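PDB 3T8J: purine nucleosidase, (IunH-1), which belongs to the nucleoside hydrolase family, with an alpha/beta fold built on a mixed sheet, and binds a sodium ion in this structure. Local coordinates for residues 38-41 / 42-46; 185-188 / 189-193; 193-196 / 197-201. All coordinates share one frame; numbering follows the deposited sequence.

Contact 1: 38-41 / 42-46; sequences ISYE and QEVKN
The carboxylate of Glu43 folds back past the first turn of helix 40-53 and takes the backbone N-H of Ile38, Ile38 N to Glu43 OE2 3.2 Å and nearly straight at 172°. This is the N-terminal end of the helix in the beta-alpha-beta unit of strands 27-33 and 60-62, with Ser39 at the N-cap position. The donor reaches OE2 on its anti side, 32° out of the carboxylate plane. A chain extended beyond CG carries the acid that far, and on the way Glu43 CG slides along Ile38 CG1 at 3.5 Å, the two side chains running in opposite directions. The tip of the isoleucine, CD1, rests on Asn46 ND2 at 3.6 Å and lies near Gln42 CG. Backbone bonds wind the turn: Glu43 N to Ser39 O, Val44 N to Tyr40 O and Lys45 N to Glu41 O. Val44 CG2 sits over one face of the Tyr40 ring, toward its rim. Further out, Glu43 touches Asp9, a ligand of the sodium ion, and its side chain lies about 7 Å from that metal. Asn46 ND2 bonds to Thr10 O and Gly82 O. Gln42 NE2 donates to Asn46 OD1 at 2.9 Å; OD1 lies in the plane of the glutamine amide, but the donor stands 43° above the plane of the asparagine carbonyl.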
loop_
_atom_site.group_PDB
_atom_site.type_symbol
_atom_site.label_atom_id
_atom_site.label_comp_id
_atom_site.label_asym_id
_atom_site.label_seq_id
_atom_site.Cartn_x
_atom_site.Cartn_y
_atom_site.Cartn_z
ATOM N N ILE A 38 -27.435 -0.311 -8.441
ATOM C CA ILE A 38 -27.868 0.200 -9.767
ATOM C C ILE A 38 -27.834 1.734 -9.797
ATOM O O ILE A 38 -27.539 2.383 -8.786
ATOM C CB ILE A 38 -29.280 -0.319 -10.161
ATOM C CG1 ILE A 38 -30.352 0.324 -9.274
ATOM C CG2 ILE A 38 -29.343 -1.842 -10.131
ATOM C CD1 ILE A 38 -31.767 0.118 -9.767
ATOM N N SER A 39 -28.174 2.331 -10.921
ATOM C CA SER A 39 -28.202 3.785 -11.038
ATOM C C SER A 39 -28.939 4.422 -9.857
ATOM O O SER A 39 -30.069 4.044 -9.506
ATOM C CB SER A 39 -28.857 4.194 -12.361
ATOM O OG SER A 39 -29.631 5.369 -12.231
ATOM N N TYR A 40 -28.278 5.398 -9.250
ATOM C CA TYR A 40 -28.772 6.020 -8.006
ATOM C C TYR A 40 -30.191 6.600 -8.147
ATOM O O TYR A 40 -31.040 6.381 -7.283
ATOM C CB TYR A 40 -27.767 7.084 -7.561
ATOM C CG TYR A 40 -28.172 8.015 -6.435
ATOM C CD1 TYR A 40 -27.875 7.721 -5.119
ATOM C CD2 TYR A 40 -28.805 9.218 -6.712
ATOM C CE1 TYR A 40 -28.234 8.619 -4.106
ATOM C CE2 TYR A 40 -29.147 10.115 -5.714
ATOM C CZ TYR A 40 -28.850 9.813 -4.424
ATOM O OH TYR A 40 -29.187 10.774 -3.461
ATOM N N GLU A 41 -30.486 7.312 -9.232
ATOM C CA GLU A 41 -31.805 7.935 -9.307
ATOM C C GLU A 41 -32.927 6.875 -9.454
ATOM O O GLU A 41 -34.037 7.067 -8.949
ATOM C CB GLU A 41 -31.873 8.983 -10.421
ATOM C CG GLU A 41 -30.847 10.108 -10.321
ATOM C CD GLU A 41 -31.090 11.073 -9.155
ATOM O OE1 GLU A 41 -32.233 11.161 -8.657
ATOM O OE2 GLU A 41 -30.131 11.763 -8.743
ATOM N N GLN A 42 -32.620 5.725 -10.059
ATOM C CA GLN A 42 -33.576 4.634 -10.112
ATOM C C GLN A 42 -33.748 3.975 -8.733
ATOM O O GLN A 42 -34.841 3.502 -8.390
ATOM C CB GLN A 42 -33.225 3.597 -11.188
ATOM C CG GLN A 42 -34.298 2.512 -11.399
ATOM C CD GLN A 42 -35.657 3.075 -11.842
ATOM O OE1 GLN A 42 -35.724 3.879 -12.795
ATOM N NE2 GLN A 42 -36.734 2.668 -11.180
ATOM N N GLU A 43 -32.680 3.942 -7.953
ATOM C CA GLU A 43 -32.797 3.421 -6.571
ATOM C C GLU A 43 -33.784 4.225 -5.744
ATOM O O GLU A 43 -34.559 3.651 -4.962
ATOM C CB GLU A 43 -31.420 3.393 -5.892
ATOM C CG GLU A 43 -30.437 2.425 -6.483
ATOM C CD GLU A 43 -29.093 2.452 -5.780
ATOM O OE1 GLU A 43 -28.809 3.475 -5.097
ATOM O OE2 GLU A 43 -28.344 1.463 -5.895
ATOM N N VAL A 44 -33.764 5.551 -5.891
ATOM C CA VAL A 44 -34.723 6.420 -5.203
ATOM C C VAL A 44 -36.160 6.119 -5.647
ATOM O O VAL A 44 -37.083 5.944 -4.853
ATOM C CB VAL A 44 -34.379 7.914 -5.398
ATOM C CG1 VAL A 44 -35.406 8.816 -4.729
ATOM C CG2 VAL A 44 -32.960 8.251 -4.951
ATOM N N LYS A 45 -36.361 6.023 -6.967
ATOM C CA LYS A 45 -37.673 5.712 -7.496
ATOM C C LYS A 45 -38.177 4.326 -7.089
ATOM O O LYS A 45 -39.357 4.154 -6.797
ATOM C CB LYS A 45 -37.692 5.871 -9.031
ATOM C CG LYS A 45 -37.341 7.293 -9.542
ATOM C CD LYS A 45 -38.227 8.394 -9.026
ATOM C CE LYS A 45 -37.876 9.775 -9.638
ATOM N NZ LYS A 45 -38.241 9.916 -11.101
ATOM N N ASN A 46 -37.265 3.362 -6.998
ATOM C CA ASN A 46 -37.620 2.009 -6.563
ATOM C C ASN A 46 -38.195 2.022 -5.147
ATOM O O ASN A 46 -39.194 1.353 -4.868
ATOM C CB ASN A 46 -36.404 1.068 -6.576
ATOM C CG ASN A 46 -36.006 0.587 -7.966
ATOM O OD1 ASN A 46 -36.713 0.780 -8.971
ATOM N ND2 ASN A 46 -34.864 -0.102 -8.021
#

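Contact 2: 185-188 / 189-193; sequences IPWD and VIINY
Pro186 O accepts two backbone N-H groups as the chain leaves strand 182-185 and enters the short helix 187-190. Ile190 N, 3.1 Å from Pro186 O, approaches in the carbonyl plane, whereas Val189 N, 3.2 Å from the same Pro186 O, stands 64° out of it. The next carbonyl repeats the helical pattern once, with Ile191 N to Trp187 O. Asn192 N bonds to Val189 O, and Tyr193 N to Ile190 O, closing a type I beta turn from Ile190 to Tyr193 that carries the chain onward. Backbone bonds also tie Ile185 to Val146 and Gly148, and Trp187 to Gly149. Asp188 O is satisfied through solvent: two waters donate to it, one accepting from Asn192 ND2 and the other donating to Asn192 OD1, so both ends of the Asn192 amide are tied to one carbonyl, whose direct distance from ND2 is 3.8 Å. The carboxylate of Asp188 is occupied elsewhere, OD1 by Val151 N and OD2 by Phe152 N and Ile154 N, and thus holds the loop after strand 141-147.

Ile191 CG2 makes a CH-pi contact over one face of Trp187, 3.7 Å from the centroid of the five-membered ring and closest to CE2. Trp187 CG lies anti to its own N (chi1 175°), which lays a face of the indole under the Ile191 methyl, the two side chains crossing near a right angle. Pro186 CG meets Val189 CG2 at 3.8 Å. Ile185 CG2 and Ile190 CG2 are squeezed to 3.3 Å, closer than two methyls normally sit.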
loop_
_atom_site.group_PDB
_atom_site.type_symbol
_atom_site.label_atom_id
_atom_site.label_comp_id
_atom_site.label_asym_id
_atom_site.label_seq_id
_atom_site.Cartn_x
_atom_site.Cartn_y
_atom_site.Cartn_z
ATOM N N ILE A 185 -23.663 -9.828 9.159
ATOM C CA ILE A 185 -24.041 -11.022 8.421
ATOM C C ILE A 185 -23.217 -11.043 7.115
ATOM O O ILE A 185 -23.469 -10.239 6.215
ATOM C CB ILE A 185 -25.563 -11.016 8.095
ATOM C CG1 ILE A 185 -26.457 -11.251 9.342
ATOM C CG2 ILE A 185 -25.936 -12.140 7.127
ATOM C CD1 ILE A 185 -26.327 -10.241 10.499
ATOM N N PRO A 186 -22.248 -11.964 6.994
ATOM C CA PRO A 186 -21.370 -11.991 5.802
ATOM C C PRO A 186 -21.963 -12.697 4.579
ATOM O O PRO A 186 -22.748 -13.642 4.718
ATOM C CB PRO A 186 -20.126 -12.764 6.286
ATOM C CG PRO A 186 -20.308 -12.958 7.744
ATOM C CD PRO A 186 -21.737 -12.866 8.047
ATOM N N TRP A 187 -21.522 -12.258 3.403
ATOM C CA TRP A 187 -21.877 -12.904 2.151
ATOM C C TRP A 187 -21.557 -14.393 2.141
ATOM O O TRP A 187 -22.374 -15.209 1.665
ATOM C CB TRP A 187 -21.106 -12.240 1.016
ATOM C CG TRP A 187 -21.305 -12.914 -0.339
ATOM C CD1 TRP A 187 -20.427 -13.739 -0.994
ATOM C CD2 TRP A 187 -22.460 -12.819 -1.159
ATOM N NE1 TRP A 187 -20.980 -14.174 -2.186
ATOM C CE2 TRP A 187 -22.224 -13.611 -2.309
ATOM C CE3 TRP A 187 -23.670 -12.126 -1.051
ATOM C CZ2 TRP A 187 -23.165 -13.730 -3.347
ATOM C CZ3 TRP A 187 -24.599 -12.257 -2.087
ATOM C CH2 TRP A 187 -24.329 -13.038 -3.209
ATOM N N ASP A 188 -20.371 -14.767 2.619
ATOM C CA ASP A 188 -19.933 -16.157 2.524
ATOM C C ASP A 188 -20.489 -17.068 3.616
ATOM O O ASP A 188 -20.131 -18.252 3.692
ATOM C CB ASP A 188 -18.418 -16.290 2.314
ATOM C CG ASP A 188 -17.585 -15.499 3.294
ATOM O OD1 ASP A 188 -18.130 -14.922 4.281
ATOM O OD2 ASP A 188 -16.333 -15.472 3.063
ATOM N N VAL A 189 -21.404 -16.510 4.416
ATOM C CA VAL A 189 -22.292 -17.277 5.269
ATOM C C VAL A 189 -23.657 -17.437 4.566
ATOM O O VAL A 189 -24.167 -18.551 4.438
ATOM C CB VAL A 189 -22.426 -16.602 6.656
ATOM C CG1 VAL A 189 -23.601 -17.194 7.456
ATOM C CG2 VAL A 189 -21.097 -16.703 7.407
ATOM N N ILE A 190 -24.238 -16.342 4.097
ATOM C CA ILE A 190 -25.598 -16.414 3.538
ATOM C C ILE A 190 -25.668 -17.275 2.261
ATOM O O ILE A 190 -26.722 -17.861 2.014
ATOM C CB ILE A 190 -26.265 -15.025 3.326
ATOM C CG1 ILE A 190 -25.571 -14.231 2.246
ATOM C CG2 ILE A 190 -26.335 -14.242 4.629
ATOM C CD1 ILE A 190 -26.235 -14.449 0.861
ATOM N N ILE A 191 -24.566 -17.403 1.505
ATOM C CA ILE A 191 -24.587 -18.238 0.287
ATOM C C ILE A 191 -24.737 -19.725 0.574
ATOM O O ILE A 191 -24.998 -20.500 -0.339
ATOM C CB ILE A 191 -23.358 -18.018 -0.663
ATOM C CG1 ILE A 191 -22.038 -18.370 0.031
ATOM C CG2 ILE A 191 -23.379 -16.590 -1.217
ATOM C CD1 ILE A 191 -20.790 -18.149 -0.857
ATOM N N ASN A 192 -24.588 -20.134 1.836
ATOM C CA ASN A 192 -24.874 -21.522 2.230
ATOM C C ASN A 192 -26.370 -21.860 2.314
ATOM O O ASN A 192 -26.729 -23.025 2.517
ATOM C CB ASN A 192 -24.222 -21.828 3.592
ATOM C CG ASN A 192 -22.708 -21.697 3.564
ATOM O OD1 ASN A 192 -22.068 -21.930 2.537
ATOM N ND2 ASN A 192 -22.125 -21.342 4.711
ATOM N N TYR A 193 -27.235 -20.853 2.152
ATOM C CA TYR A 193 -28.674 -20.980 2.374
ATOM C C TYR A 193 -29.491 -20.424 1.203
ATOM O O TYR A 193 -30.377 -19.591 1.413
ATOM C CB TYR A 193 -29.051 -20.259 3.672
ATOM C CG TYR A 193 -28.214 -20.687 4.858
ATOM C CD1 TYR A 193 -28.478 -21.888 5.531
ATOM C CD2 TYR A 193 -27.149 -19.917 5.302
ATOM C CE1 TYR A 193 -27.711 -22.293 6.626
ATOM C CE2 TYR A 193 -26.367 -20.326 6.407
ATOM C CZ TYR A 193 -26.654 -21.517 7.046
ATOM O OH TYR A 193 -25.907 -21.923 8.137
HETATM O O HOH W 1 -19.603 -20.264 5.653
HETATM O O HOH W 2 -19.510 -20.349 1.948
#

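Contact 3: 193-196 / 197-201; sequences YPVT and DEEWN
Thr196 and Glu199 bond to each other in both directions, and one carboxylate oxygen, Glu199 OE1, gathers the threonine's backbone N-H, a weak bond from its hydroxyl and a lysine from another helix. Thr196 N reaches Glu199 OE1 at 2.9 Å, almost straight (168°), on the anti side of the acid and 21° out of its plane. In return Glu199 N donates to Thr196 OG1 at 3.3 Å. The hydroxyl can face that N-H because chi1 of 64° sets OG1 between the threonine's own N and carbonyl carbon. The two reciprocal N-H bonds make a capping box at the start of helix 197-204, with Thr196 as N-cap; the weak hydroxyl bond is an addition to it. Trp200 N follows with the first regular helical bond, 2.9 Å to Thr196 O. Beside the box, Val195 CG1 lies on Glu199 CB at 3.8 Å, the two side chains crossing obliquely. Lys297 of helix 297-308 forms a salt bridge to Glu199 OE1, which would probably favour the charged form of the acid, and also bonds to Pro194 O. Arg222 of helix 209-227 pairs with Asp197 OD1, takes Val195 O as an acceptor and makes a cation-pi contact with Trp200.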
loop_
_atom_site.group_PDB
_atom_site.type_symbol
_atom_site.label_atom_id
_atom_site.label_comp_id
_atom_site.label_asym_id
_atom_site.label_seq_id
_atom_site.Cartn_x
_atom_site.Cartn_y
_atom_site.Cartn_z
ATOM N N TYR A 193 -27.235 -20.853 2.152
ATOM C CA TYR A 193 -28.674 -20.980 2.374
ATOM C C TYR A 193 -29.491 -20.424 1.203
ATOM O O TYR A 193 -30.377 -19.591 1.413
ATOM C CB TYR A 193 -29.051 -20.259 3.672
ATOM C CG TYR A 193 -28.214 -20.687 4.858
ATOM C CD1 TYR A 193 -28.478 -21.888 5.531
ATOM C CD2 TYR A 193 -27.149 -19.917 5.302
ATOM C CE1 TYR A 193 -27.711 -22.293 6.626
ATOM C CE2 TYR A 193 -26.367 -20.326 6.407
ATOM C CZ TYR A 193 -26.654 -21.517 7.046
ATOM O OH TYR A 193 -25.907 -21.923 8.137
ATOM N N PRO A 194 -29.205 -20.885 -0.036
ATOM C CA PRO A 194 -29.977 -20.402 -1.180
ATOM C C PRO A 194 -31.401 -20.933 -1.196
ATOM O O PRO A 194 -31.684 -21.972 -0.592
ATOM C CB PRO A 194 -29.219 -20.967 -2.369
ATOM C CG PRO A 194 -28.688 -22.265 -1.861
ATOM C CD PRO A 194 -28.275 -21.956 -0.419
ATOM N N VAL A 195 -32.262 -20.228 -1.922
ATOM C CA VAL A 195 -33.588 -20.705 -2.273
ATOM C C VAL A 195 -33.463 -21.765 -3.386
ATOM O O VAL A 195 -33.093 -21.453 -4.529
ATOM C CB VAL A 195 -34.478 -19.545 -2.742
ATOM C CG1 VAL A 195 -35.866 -20.077 -3.202
ATOM C CG2 VAL A 195 -34.592 -18.470 -1.620
ATOM N N THR A 196 -33.770 -23.006 -3.028
ATOM C CA THR A 196 -33.582 -24.172 -3.902
ATOM C C THR A 196 -34.651 -24.241 -4.985
ATOM O O THR A 196 -35.670 -23.555 -4.908
ATOM C CB THR A 196 -33.659 -25.489 -3.099
ATOM O OG1 THR A 196 -34.966 -25.639 -2.545
ATOM C CG2 THR A 196 -32.612 -25.528 -1.983
ATOM N N ASP A 197 -34.423 -25.086 -5.991
ATOM C CA ASP A 197 -35.428 -25.266 -7.040
ATOM C C ASP A 197 -36.777 -25.700 -6.457
ATOM O O ASP A 197 -37.813 -25.230 -6.916
ATOM C CB ASP A 197 -34.958 -26.264 -8.112
ATOM C CG ASP A 197 -33.906 -25.670 -9.078
ATOM O OD1 ASP A 197 -33.809 -24.425 -9.223
ATOM O OD2 ASP A 197 -33.187 -26.472 -9.726
ATOM N N GLU A 198 -36.763 -26.585 -5.454
ATOM C CA GLU A 198 -37.990 -27.034 -4.767
ATOM C C GLU A 198 -38.755 -25.861 -4.154
ATOM O O GLU A 198 -39.978 -25.727 -4.311
ATOM C CB GLU A 198 -37.650 -28.072 -3.675
ATOM C CG GLU A 198 -38.822 -28.485 -2.735
ATOM C CD GLU A 198 -38.756 -27.818 -1.334
ATOM O OE1 GLU A 198 -37.752 -28.065 -0.617
ATOM O OE2 GLU A 198 -39.705 -27.074 -0.942
ATOM N N GLU A 199 -38.022 -25.006 -3.454
ATOM C CA GLU A 199 -38.600 -23.836 -2.808
ATOM C C GLU A 199 -39.123 -22.821 -3.823
ATOM O O GLU A 199 -40.204 -22.272 -3.650
ATOM C CB GLU A 199 -37.563 -23.200 -1.868
ATOM C CG GLU A 199 -37.267 -24.088 -0.665
ATOM C CD GLU A 199 -36.050 -23.682 0.140
ATOM O OE1 GLU A 199 -35.099 -23.097 -0.429
ATOM O OE2 GLU A 199 -36.042 -23.984 1.350
ATOM N N TRP A 200 -38.359 -22.588 -4.879
ATOM C CA TRP A 200 -38.752 -21.682 -5.959
ATOM C C TRP A 200 -40.055 -22.137 -6.620
ATOM O O TRP A 200 -40.957 -21.326 -6.826
ATOM C CB TRP A 200 -37.610 -21.599 -6.972
ATOM C CG TRP A 200 -37.820 -20.755 -8.194
ATOM C CD1 TRP A 200 -37.930 -21.206 -9.477
ATOM C CD2 TRP A 200 -37.866 -19.330 -8.270
ATOM N NE1 TRP A 200 -38.055 -20.148 -10.344
ATOM C CE2 TRP A 200 -38.035 -18.986 -9.626
ATOM C CE3 TRP A 200 -37.812 -18.301 -7.321
ATOM C CZ2 TRP A 200 -38.128 -17.668 -10.056
ATOM C CZ3 TRP A 200 -37.914 -16.988 -7.760
ATOM C CH2 TRP A 200 -38.074 -16.692 -9.119
ATOM N N ASN A 201 -40.164 -23.431 -6.913
ATOM C CA ASN A 201 -41.399 -23.989 -7.492
ATOM C C ASN A 201 -42.610 -23.808 -6.566
ATOM O O ASN A 201 -43.724 -23.508 -7.031
ATOM C CB ASN A 201 -41.211 -25.472 -7.861
ATOM C CG ASN A 201 -40.362 -25.673 -9.125
ATOM O OD1 ASN A 201 -40.153 -24.743 -9.916
ATOM N ND2 ASN A 201 -39.871 -26.897 -9.315
#

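In the fold
Along the chain the order is contact 1, contact 2, contact 3. Contact 1 starts helix 40-53, which follows strand 27-33; contact 2 follows strand 182-185 of the same mixed sheet, on the opposite side of the chain's centre. The centres of contacts 1 and 2 are 25 Å apart, those of 1 and 3 28 Å, without touching. Contacts 2 and 3 run in series through Tyr193, centres 15 Å apart, so helix 187-190 leads through one loop into helix 197-204. Contact 3 then sets the start of helix 197-204 against helices 209-227 and 297-308. The side chains of Glu43 in contact 1 and Trp187 in contact 2 lie about 7 and about 10 Å from the sodium ion.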